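Malonate decarboxylase subunit alpha (Acinetobacter baumannii ATCC 17978, PDB 6MPR) probably acts as the acyl-carrier-protein transferase subunit of malonate decarboxylase, exchanging acetyl for malonyl groups on the carrier protein during malonate breakdown. Local coordinates at residues 394-408 with 422-434. Numbering follows the deposited sequence.
Sequences MGHDPRGRRHDTPAW and YLARGKKLVVQMV
Lys428 NZ donates to Met394 O over 2.7 Å, at the end of the helix that Gly395 leaves. The Lys428 side chain runs nearly straight (CG anti to the backbone N, chi1 -177°) and carries the amine past Pro398 to that carbonyl. NZ also bonds Gly357 O, and a water links it to His396 O. The backbone N of Lys428 meets Asp397 OD1 at 3.1 Å, from above the carboxylate plane. The other oxygen, Asp397 OD2, takes Arg399 NE in a salt bridge (2.8 Å). A second water lies within hydrogen-bonding distance of Asp397 OD2 and Gly426 O.

Arg425 NH1 reaches Arg399 O at 2.9 Å, with the oxygen in its guanidinium plane. Arg402 NH1 binds Arg399 O from the same face of the carbonyl, while Arg402 NE bonds Ile465 O of the second subunit. Arg399 CD lies over one face of the Arg425 guanidinium. Arg425 NH2 forms salt bridges with Asp470 and Asp471 of the second subunit, which probably offset the clustered positive charge.

Gly426 CA sits over the six-membered ring of Trp408, 3.5 Å from its centroid, in a CH-pi contact. Arg401 NE and His403 O lie over the opposite face, toward its rim. Lys427 N donates to Trp408 O (3.1 Å). Farther along, Leu429 CD1 packs on Ala407 CB, and Val430 CG1 touches Gly395 CA.

Strand 429-433 lies between strands 363-366 and 474-477 in a mixed sheet. The contact thus ties an arginine-rich connection between helices to the lead-in of an inner strand, beside the subunit interface.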
ATOM      1  N   MET A 394      -0.438  -0.175 -10.131  1.00 10.40           N
ATOM      2  CA  MET A 394      -0.453   1.145 -10.745  0.52 13.42           C
ATOM      3  C   MET A 394      -1.681   1.354 -11.624  1.00 13.84           C
ATOM      4  O   MET A 394      -2.193   2.483 -11.701  1.00 14.12           O
ATOM      5  CB  MET A 394       0.827   1.338 -11.554  0.52 12.66           C
ATOM      6  CG  MET A 394       2.090   0.997 -10.780  0.52 13.55           C
ATOM      7  SD  MET A 394       2.347   2.115  -9.380  0.52 14.21           S
ATOM      8  CE  MET A 394       2.532   3.631 -10.280  0.52  9.06           C
ATOM      9  N   GLY A 395      -2.162   0.300 -12.274  1.00 15.12           N
ATOM     10  CA  GLY A 395      -3.254   0.402 -13.224  1.00 13.24           C
ATOM     11  C   GLY A 395      -4.606  -0.047 -12.702  1.00 11.31           C
ATOM     12  O   GLY A 395      -5.266  -0.898 -13.308  1.00 12.80           O
ATOM     13  N   HIS A 396      -5.041   0.532 -11.587  1.00  8.19           N
ATOM     14  CA  HIS A 396      -6.412   0.355 -11.140  1.00  8.93           C
ATOM     15  C   HIS A 396      -6.879   1.625 -10.445  1.00 12.12           C
ATOM     16  O   HIS A 396      -6.079   2.462 -10.016  1.00 13.10           O
ATOM     17  CB  HIS A 396      -6.553  -0.858 -10.203  1.00 15.28           C
ATOM     18  CG  HIS A 396      -6.013  -0.621  -8.825  1.00 12.16           C
ATOM     19  ND1 HIS A 396      -4.698  -0.862  -8.491  1.00 10.83           N
ATOM     20  CD2 HIS A 396      -6.610  -0.164  -7.697  1.00 10.33           C
ATOM     21  CE1 HIS A 396      -4.502  -0.543  -7.222  1.00  8.51           C
ATOM     22  NE2 HIS A 396      -5.648  -0.131  -6.713  1.00 10.06           N
ATOM     23  N   ASP A 397      -8.195   1.768 -10.369  1.00  9.46           N
ATOM     24  CA  ASP A 397      -8.817   2.836  -9.609  1.00  9.48           C
ATOM     25  C   ASP A 397      -8.758   2.492  -8.125  1.00 10.04           C
ATOM     26  O   ASP A 397      -9.414   1.538  -7.687  1.00 12.07           O
ATOM     27  CB  ASP A 397     -10.265   3.026 -10.058  1.00 10.80           C
ATOM     28  CG  ASP A 397     -10.955   4.143  -9.300  1.00 18.55           C
ATOM     29  OD1 ASP A 397     -10.260   5.114  -8.916  1.00 16.48           O
ATOM     30  OD2 ASP A 397     -12.182   4.047  -9.091  1.00 22.05           O
ATOM     31  N   PRO A 398      -7.969   3.222  -7.324  1.00  8.57           N
ATOM     32  CA  PRO A 398      -7.848   2.888  -5.896  1.00 11.91           C
ATOM     33  C   PRO A 398      -9.110   3.252  -5.131  1.00 11.73           C
ATOM     34  O   PRO A 398      -9.347   4.437  -4.859  1.00  9.62           O
ATOM     35  CB  PRO A 398      -6.644   3.733  -5.446  1.00  9.45           C
ATOM     36  CG  PRO A 398      -6.679   4.949  -6.374  1.00  8.24           C
ATOM     37  CD  PRO A 398      -7.184   4.412  -7.702  1.00 10.75           C
ATOM     38  N   ARG A 399      -9.929   2.257  -4.773  1.00  9.89           N
ATOM     39  CA  ARG A 399     -11.239   2.519  -4.192  0.51 10.92           C
ATOM     40  C   ARG A 399     -11.172   2.857  -2.703  1.00 11.70           C
ATOM     41  O   ARG A 399     -12.216   3.159  -2.110  1.00 13.15           O
ATOM     42  CB  ARG A 399     -12.165   1.318  -4.450  0.51 13.25           C
ATOM     43  CG  ARG A 399     -12.447   1.063  -5.950  0.51 15.72           C
ATOM     44  CD  ARG A 399     -13.460   2.073  -6.533  0.51 17.60           C
ATOM     45  NE  ARG A 399     -13.650   1.954  -7.986  0.51 11.14           N
ATOM     46  CZ  ARG A 399     -14.514   1.128  -8.565  0.51 19.76           C
ATOM     47  NH1 ARG A 399     -15.276   0.333  -7.828  0.51 16.90           N
ATOM     48  NH2 ARG A 399     -14.622   1.098  -9.887  0.51 23.07           N
ATOM     49  N   GLY A 400      -9.987   2.802  -2.096  1.00  9.90           N
ATOM     50  CA  GLY A 400      -9.796   3.287  -0.746  1.00 10.92           C
ATOM     51  C   GLY A 400      -9.402   4.743  -0.704  1.00 13.82           C
ATOM     52  O   GLY A 400      -9.343   5.340   0.375  1.00 11.61           O
ATOM     53  N   ARG A 401      -9.163   5.354  -1.865  1.00 11.69           N
ATOM     54  CA  ARG A 401      -8.733   6.745  -1.925  1.00 10.56           C
ATOM     55  C   ARG A 401      -9.891   7.710  -1.675  1.00 12.57           C
ATOM     56  O   ARG A 401     -10.991   7.551  -2.217  1.00 14.33           O
ATOM     57  CB  ARG A 401      -8.095   7.056  -3.281  1.00 13.38           C
ATOM     58  CG  ARG A 401      -7.809   8.544  -3.471  1.00 13.21           C
ATOM     59  CD  ARG A 401      -7.003   8.891  -4.713  1.00  8.69           C
ATOM     60  NE  ARG A 401      -7.047  10.344  -4.914  1.00  9.38           N
ATOM     61  CZ  ARG A 401      -6.229  11.030  -5.695  1.00 10.98           C
ATOM     62  NH1 ARG A 401      -5.257  10.420  -6.367  1.00 10.42           N
ATOM     63  NH2 ARG A 401      -6.387  12.337  -5.796  1.00  9.22           N
ATOM     64  N   ARG A 402      -9.630   8.725  -0.852  1.00  9.65           N
ATOM     65  CA  ARG A 402     -10.615   9.748  -0.530  1.00 14.33           C
ATOM     66  C   ARG A 402     -10.168  11.177  -0.827  1.00 15.72           C
ATOM     67  O   ARG A 402     -11.035  12.045  -0.990  1.00 16.44           O
ATOM     68  CB  ARG A 402     -11.015   9.645   0.949  1.00 11.59           C
ATOM     69  CG  ARG A 402     -11.598   8.267   1.351  1.00 13.17           C
ATOM     70  CD  ARG A 402     -12.976   8.057   0.699  1.00 11.48           C
ATOM     71  NE  ARG A 402     -13.586   6.784   1.096  1.00 11.33           N
ATOM     72  CZ  ARG A 402     -13.468   5.658   0.406  1.00 13.08           C
ATOM     73  NH1 ARG A 402     -12.757   5.624  -0.717  1.00 13.30           N
ATOM     74  NH2 ARG A 402     -14.026   4.554   0.857  1.00 12.92           N
ATOM     75  N   HIS A 403      -8.862  11.459  -0.924  1.00 11.61           N
ATOM     76  CA  HIS A 403      -8.463  12.846  -1.135  1.00 10.73           C
ATOM     77  C   HIS A 403      -8.602  13.223  -2.597  1.00 13.06           C
ATOM     78  O   HIS A 403      -8.395  12.404  -3.503  1.00 11.97           O
ATOM     79  CB  HIS A 403      -7.027  13.136  -0.646  1.00  9.63           C
ATOM     80  CG  HIS A 403      -5.932  12.728  -1.596  1.00 12.76           C
ATOM     81  ND1 HIS A 403      -5.525  11.416  -1.754  1.00 13.14           N
ATOM     82  CD2 HIS A 403      -5.133  13.467  -2.403  1.00 12.68           C
ATOM     83  CE1 HIS A 403      -4.534  11.364  -2.629  1.00 10.13           C
ATOM     84  NE2 HIS A 403      -4.278  12.595  -3.042  1.00 11.83           N
ATOM     85  N   ASP A 404      -8.961  14.485  -2.811  1.00 14.78           N
ATOM     86  CA  ASP A 404      -9.212  15.026  -4.142  1.00 13.91           C
ATOM     87  C   ASP A 404      -7.996  15.764  -4.676  1.00 15.35           C
ATOM     88  O   ASP A 404      -7.256  16.408  -3.925  1.00 18.21           O
ATOM     89  CB  ASP A 404     -10.403  15.987  -4.125  1.00 16.54           C
ATOM     90  CG  ASP A 404     -10.209  17.128  -3.153  1.00 22.12           C
ATOM     91  OD1 ASP A 404     -10.077  16.871  -1.941  1.00 23.15           O
ATOM     92  OD2 ASP A 404     -10.164  18.284  -3.602  1.00 22.12           O
ATOM     93  N   THR A 405      -7.784  15.631  -5.976  1.00 12.76           N
ATOM     94  CA  THR A 405      -6.916  16.475  -6.780  1.00 14.74           C
ATOM     95  C   THR A 405      -7.717  16.767  -8.037  1.00 14.42           C
ATOM     96  O   THR A 405      -8.690  16.058  -8.327  1.00 16.33           O
ATOM     97  CB  THR A 405      -5.592  15.794  -7.156  1.00 12.46           C
ATOM     98  OG1 THR A 405      -5.877  14.638  -7.952  1.00 16.02           O
ATOM     99  CG2 THR A 405      -4.775  15.362  -5.911  1.00 13.56           C
ATOM    100  N   PRO A 406      -7.341  17.803  -8.805  1.00 18.52           N
ATOM    101  CA  PRO A 406      -8.160  18.170  -9.983  1.00 18.57           C
ATOM    102  C   PRO A 406      -8.341  17.050 -11.008  1.00 17.29           C
ATOM    103  O   PRO A 406      -9.468  16.844 -11.480  1.00 15.96           O
ATOM    104  CB  PRO A 406      -7.398  19.370 -10.569  1.00 20.62           C
ATOM    105  CG  PRO A 406      -6.725  20.005  -9.367  1.00 20.84           C
ATOM    106  CD  PRO A 406      -6.306  18.819  -8.520  1.00 18.52           C
ATOM    107  N   ALA A 407      -7.280  16.315 -11.368  1.00 11.77           N
ATOM    108  CA  ALA A 407      -7.442  15.249 -12.357  1.00 12.06           C
ATOM    109  C   ALA A 407      -8.369  14.154 -11.837  1.00 14.83           C
ATOM    110  O   ALA A 407      -9.209  13.635 -12.580  1.00 14.92           O
ATOM    111  CB  ALA A 407      -6.078  14.654 -12.731  1.00 12.85           C
ATOM    112  N   TRP A 408      -8.223  13.787 -10.561  1.00 16.38           N
ATOM    113  CA  TRP A 408      -9.038  12.723  -9.982  1.00 15.88           C
ATOM    114  C   TRP A 408     -10.508  13.130  -9.916  1.00 15.86           C
ATOM    115  O   TRP A 408     -11.399  12.320 -10.205  1.00 17.44           O
ATOM    116  CB  TRP A 408      -8.486  12.382  -8.600  1.00 13.11           C
ATOM    117  CG  TRP A 408      -9.130  11.262  -7.850  1.00 11.69           C
ATOM    118  CD1 TRP A 408      -8.839   9.934  -7.947  1.00 11.71           C
ATOM    119  CD2 TRP A 408     -10.122  11.383  -6.827  1.00 11.34           C
ATOM    120  NE1 TRP A 408      -9.614   9.211  -7.063  1.00 11.58           N
ATOM    121  CE2 TRP A 408     -10.399  10.083  -6.354  1.00 10.04           C
ATOM    122  CE3 TRP A 408     -10.802  12.461  -6.264  1.00 14.40           C
ATOM    123  CZ2 TRP A 408     -11.336   9.837  -5.364  1.00 13.06           C
ATOM    124  CZ3 TRP A 408     -11.726  12.214  -5.269  1.00 14.21           C
ATOM    125  CH2 TRP A 408     -11.989  10.908  -4.831  1.00 16.49           C
ATOM    126  N   TYR A 422     -22.350  14.782  -4.767  1.00 22.47           N
ATOM    127  CA  TYR A 422     -21.605  14.672  -3.514  1.00 20.74           C
ATOM    128  C   TYR A 422     -21.379  13.216  -3.121  1.00 21.92           C
ATOM    129  O   TYR A 422     -20.389  12.908  -2.442  1.00 19.64           O
ATOM    130  CB  TYR A 422     -22.333  15.430  -2.402  1.00 17.99           C
ATOM    131  CG  TYR A 422     -21.985  16.898  -2.341  1.00 24.97           C
ATOM    132  CD1 TYR A 422     -20.707  17.310  -2.003  1.00 22.15           C
ATOM    133  CD2 TYR A 422     -22.938  17.871  -2.606  1.00 31.85           C
ATOM    134  CE1 TYR A 422     -20.382  18.653  -1.943  1.00 25.23           C
ATOM    135  CE2 TYR A 422     -22.622  19.220  -2.547  1.00 31.39           C
ATOM    136  CZ  TYR A 422     -21.341  19.602  -2.220  1.00 33.66           C
ATOM    137  OH  TYR A 422     -21.015  20.936  -2.151  1.00 35.97           O
ATOM    138  N   LEU A 423     -22.257  12.303  -3.558  1.00 17.10           N
ATOM    139  CA  LEU A 423     -22.091  10.879  -3.280  1.00 16.68           C
ATOM    140  C   LEU A 423     -21.257  10.155  -4.331  1.00 21.41           C
ATOM    141  O   LEU A 423     -20.905   8.989  -4.124  1.00 26.52           O
ATOM    142  CB  LEU A 423     -23.470  10.196  -3.166  1.00 17.60           C
ATOM    143  CG  LEU A 423     -24.412  10.731  -2.089  1.00 20.94           C
ATOM    144  CD1 LEU A 423     -25.837  10.134  -2.220  1.00 20.54           C
ATOM    145  CD2 LEU A 423     -23.848  10.445  -0.709  1.00 25.24           C
ATOM    146  N   ALA A 424     -20.949  10.800  -5.450  1.00 21.97           N
ATOM    147  CA  ALA A 424     -20.059  10.209  -6.428  1.00 20.74           C
ATOM    148  C   ALA A 424     -18.609  10.458  -6.018  1.00 19.48           C
ATOM    149  O   ALA A 424     -18.320  11.292  -5.158  1.00 20.98           O
ATOM    150  CB  ALA A 424     -20.335  10.779  -7.818  1.00 19.40           C
ATOM    151  N   ARG A 425     -17.695   9.709  -6.614  1.00 20.88           N
ATOM    152  CA  ARG A 425     -16.288   9.897  -6.299  1.00 18.51           C
ATOM    153  C   ARG A 425     -15.457  10.013  -7.569  1.00 13.74           C
ATOM    154  O   ARG A 425     -15.878   9.636  -8.671  1.00 15.06           O
ATOM    155  CB  ARG A 425     -15.753   8.766  -5.416  1.00 23.92           C
ATOM    156  CG  ARG A 425     -16.330   7.408  -5.739  1.00 23.16           C
ATOM    157  CD  ARG A 425     -15.533   6.393  -4.968  1.00 24.02           C
ATOM    158  NE  ARG A 425     -16.132   5.070  -4.949  1.00 19.75           N
ATOM    159  CZ  ARG A 425     -15.549   4.044  -4.341  1.00 16.67           C
ATOM    160  NH1 ARG A 425     -14.384   4.234  -3.736  1.00 12.26           N
ATOM    161  NH2 ARG A 425     -16.123   2.853  -4.326  1.00 14.81           N
ATOM    162  N   GLY A 426     -14.269  10.577  -7.403  1.00 14.51           N
ATOM    163  CA  GLY A 426     -13.321  10.655  -8.488  1.00 13.98           C
ATOM    164  C   GLY A 426     -12.735   9.291  -8.786  1.00 13.77           C
ATOM    165  O   GLY A 426     -13.083   8.272  -8.179  1.00 14.17           O
ATOM    166  N   LYS A 427     -11.818   9.281  -9.761  1.00 11.85           N
ATOM    167  CA  LYS A 427     -11.148   8.063 -10.202  0.57 12.20           C
ATOM    168  C   LYS A 427      -9.717   8.397 -10.604  1.00 11.41           C
ATOM    169  O   LYS A 427      -9.440   9.470 -11.152  1.00 13.89           O
ATOM    170  CB  LYS A 427     -11.859   7.407 -11.404  0.57 11.22           C
ATOM    171  CG  LYS A 427     -13.362   7.200 -11.255  0.57 16.86           C
ATOM    172  CD  LYS A 427     -13.909   6.489 -12.492  0.57 23.65           C
ATOM    173  CE  LYS A 427     -15.357   6.044 -12.321  0.57 26.54           C
ATOM    174  NZ  LYS A 427     -16.335   7.161 -12.451  0.57 27.62           N
ATOM    175  N   LYS A 428      -8.803   7.472 -10.342  1.00 12.70           N
ATOM    176  CA  LYS A 428      -7.450   7.698 -10.834  1.00 15.60           C
ATOM    177  C   LYS A 428      -7.414   7.457 -12.341  1.00 17.14           C
ATOM    178  O   LYS A 428      -8.112   6.583 -12.865  1.00 14.25           O
ATOM    179  CB  LYS A 428      -6.472   6.774 -10.128  1.00 19.60           C
ATOM    180  CG  LYS A 428      -4.997   6.951 -10.487  1.00 16.22           C
ATOM    181  CD  LYS A 428      -4.297   5.659 -10.060  1.00 15.18           C
ATOM    182  CE  LYS A 428      -2.866   5.599 -10.483  1.00 22.41           C
ATOM    183  NZ  LYS A 428      -2.246   4.408  -9.841  1.00 13.86           N
ATOM    184  N   LEU A 429      -6.577   8.231 -13.042  1.00 11.53           N
ATOM    185  CA  LEU A 429      -6.411   8.038 -14.478  1.00  9.54           C
ATOM    186  C   LEU A 429      -5.479   6.867 -14.736  1.00 10.87           C
ATOM    187  O   LEU A 429      -4.390   6.785 -14.167  1.00 12.22           O
ATOM    188  CB  LEU A 429      -5.863   9.297 -15.154  1.00  9.81           C
ATOM    189  CG  LEU A 429      -6.821  10.495 -15.261  1.00 15.10           C
ATOM    190  CD1 LEU A 429      -7.139  11.099 -13.878  1.00 13.84           C
ATOM    191  CD2 LEU A 429      -6.239  11.550 -16.206  1.00 10.72           C
ATOM    192  N   VAL A 430      -5.930   5.944 -15.578  1.00 12.77           N
ATOM    193  CA  VAL A 430      -5.180   4.752 -15.946  1.00 11.04           C
ATOM    194  C   VAL A 430      -5.210   4.702 -17.466  1.00 10.16           C
ATOM    195  O   VAL A 430      -6.280   4.515 -18.061  1.00 11.04           O
ATOM    196  CB  VAL A 430      -5.786   3.491 -15.323  1.00 11.25           C
ATOM    197  CG1 VAL A 430      -5.174   2.238 -15.901  1.00  9.03           C
ATOM    198  CG2 VAL A 430      -5.592   3.528 -13.814  1.00 10.34           C
ATOM    199  N   VAL A 431      -4.053   4.925 -18.095  1.00 10.61           N
ATOM    200  CA  VAL A 431      -3.945   5.071 -19.542  1.00  9.99           C
ATOM    201  C   VAL A 431      -3.235   3.851 -20.111  1.00 13.48           C
ATOM    202  O   VAL A 431      -2.115   3.525 -19.695  1.00  9.60           O
ATOM    203  CB  VAL A 431      -3.182   6.351 -19.923  1.00 11.38           C
ATOM    204  CG1 VAL A 431      -3.196   6.545 -21.455  1.00 11.47           C
ATOM    205  CG2 VAL A 431      -3.751   7.554 -19.178  1.00 11.57           C
ATOM    206  N   GLN A 432      -3.862   3.206 -21.084  1.00 10.31           N
ATOM    207  CA  GLN A 432      -3.185   2.212 -21.917  1.00 12.96           C
ATOM    208  C   GLN A 432      -2.740   2.890 -23.208  1.00 17.57           C
ATOM    209  O   GLN A 432      -3.577   3.258 -24.044  1.00 14.99           O
ATOM    210  CB  GLN A 432      -4.090   1.021 -22.223  1.00 19.74           C
ATOM    211  CG  GLN A 432      -4.107  -0.022 -21.140  1.00 25.64           C
ATOM    212  CD  GLN A 432      -2.835  -0.863 -21.111  1.00 40.99           C
ATOM    213  OE1 GLN A 432      -2.672  -1.721 -20.252  1.00 49.38           O
ATOM    214  NE2 GLN A 432      -1.928  -0.612 -22.046  1.00 45.29           N
ATOM    215  N   MET A 433      -1.425   3.042 -23.373  1.00 12.85           N
ATOM    216  CA  MET A 433      -0.822   3.748 -24.504  1.00 11.34           C
ATOM    217  C   MET A 433      -0.087   2.700 -25.329  1.00 18.23           C
ATOM    218  O   MET A 433       0.997   2.246 -24.948  1.00 16.37           O
ATOM    219  CB  MET A 433       0.120   4.850 -24.019  1.00 12.58           C
ATOM    220  CG  MET A 433       0.910   5.532 -25.106  1.00 14.82           C
ATOM    221  SD  MET A 433       1.981   6.779 -24.336  1.00 23.67           S
ATOM    222  CE  MET A 433       2.399   7.751 -25.746  1.00 24.53           C
ATOM    223  N   VAL A 434      -0.676   2.319 -26.462  1.00 13.48           N
ATOM    224  CA  VAL A 434      -0.283   1.114 -27.175  0.53 16.84           C
ATOM    225  C   VAL A 434      -0.464   1.352 -28.678  1.00 17.84           C
ATOM    226  O   VAL A 434      -1.458   1.956 -29.095  1.00 14.88           O
ATOM    227  CB  VAL A 434      -1.134  -0.048 -26.594  0.53 16.39           C
ATOM    228  CG1 VAL A 434      -2.255  -0.461 -27.505  0.53 17.24           C
ATOM    229  CG2 VAL A 434      -0.245  -1.207 -26.089  0.53 21.32           C
TER
HETATM  230  O   HOH W   1      -3.732   2.357  -8.386  1.00 12.44           O
HETATM  231  O   HOH W   2     -13.357   5.680  -7.264  1.00 26.30           O
HETATM  232  O   HOH W   3     -12.228   6.214  -4.283  1.00 17.20           O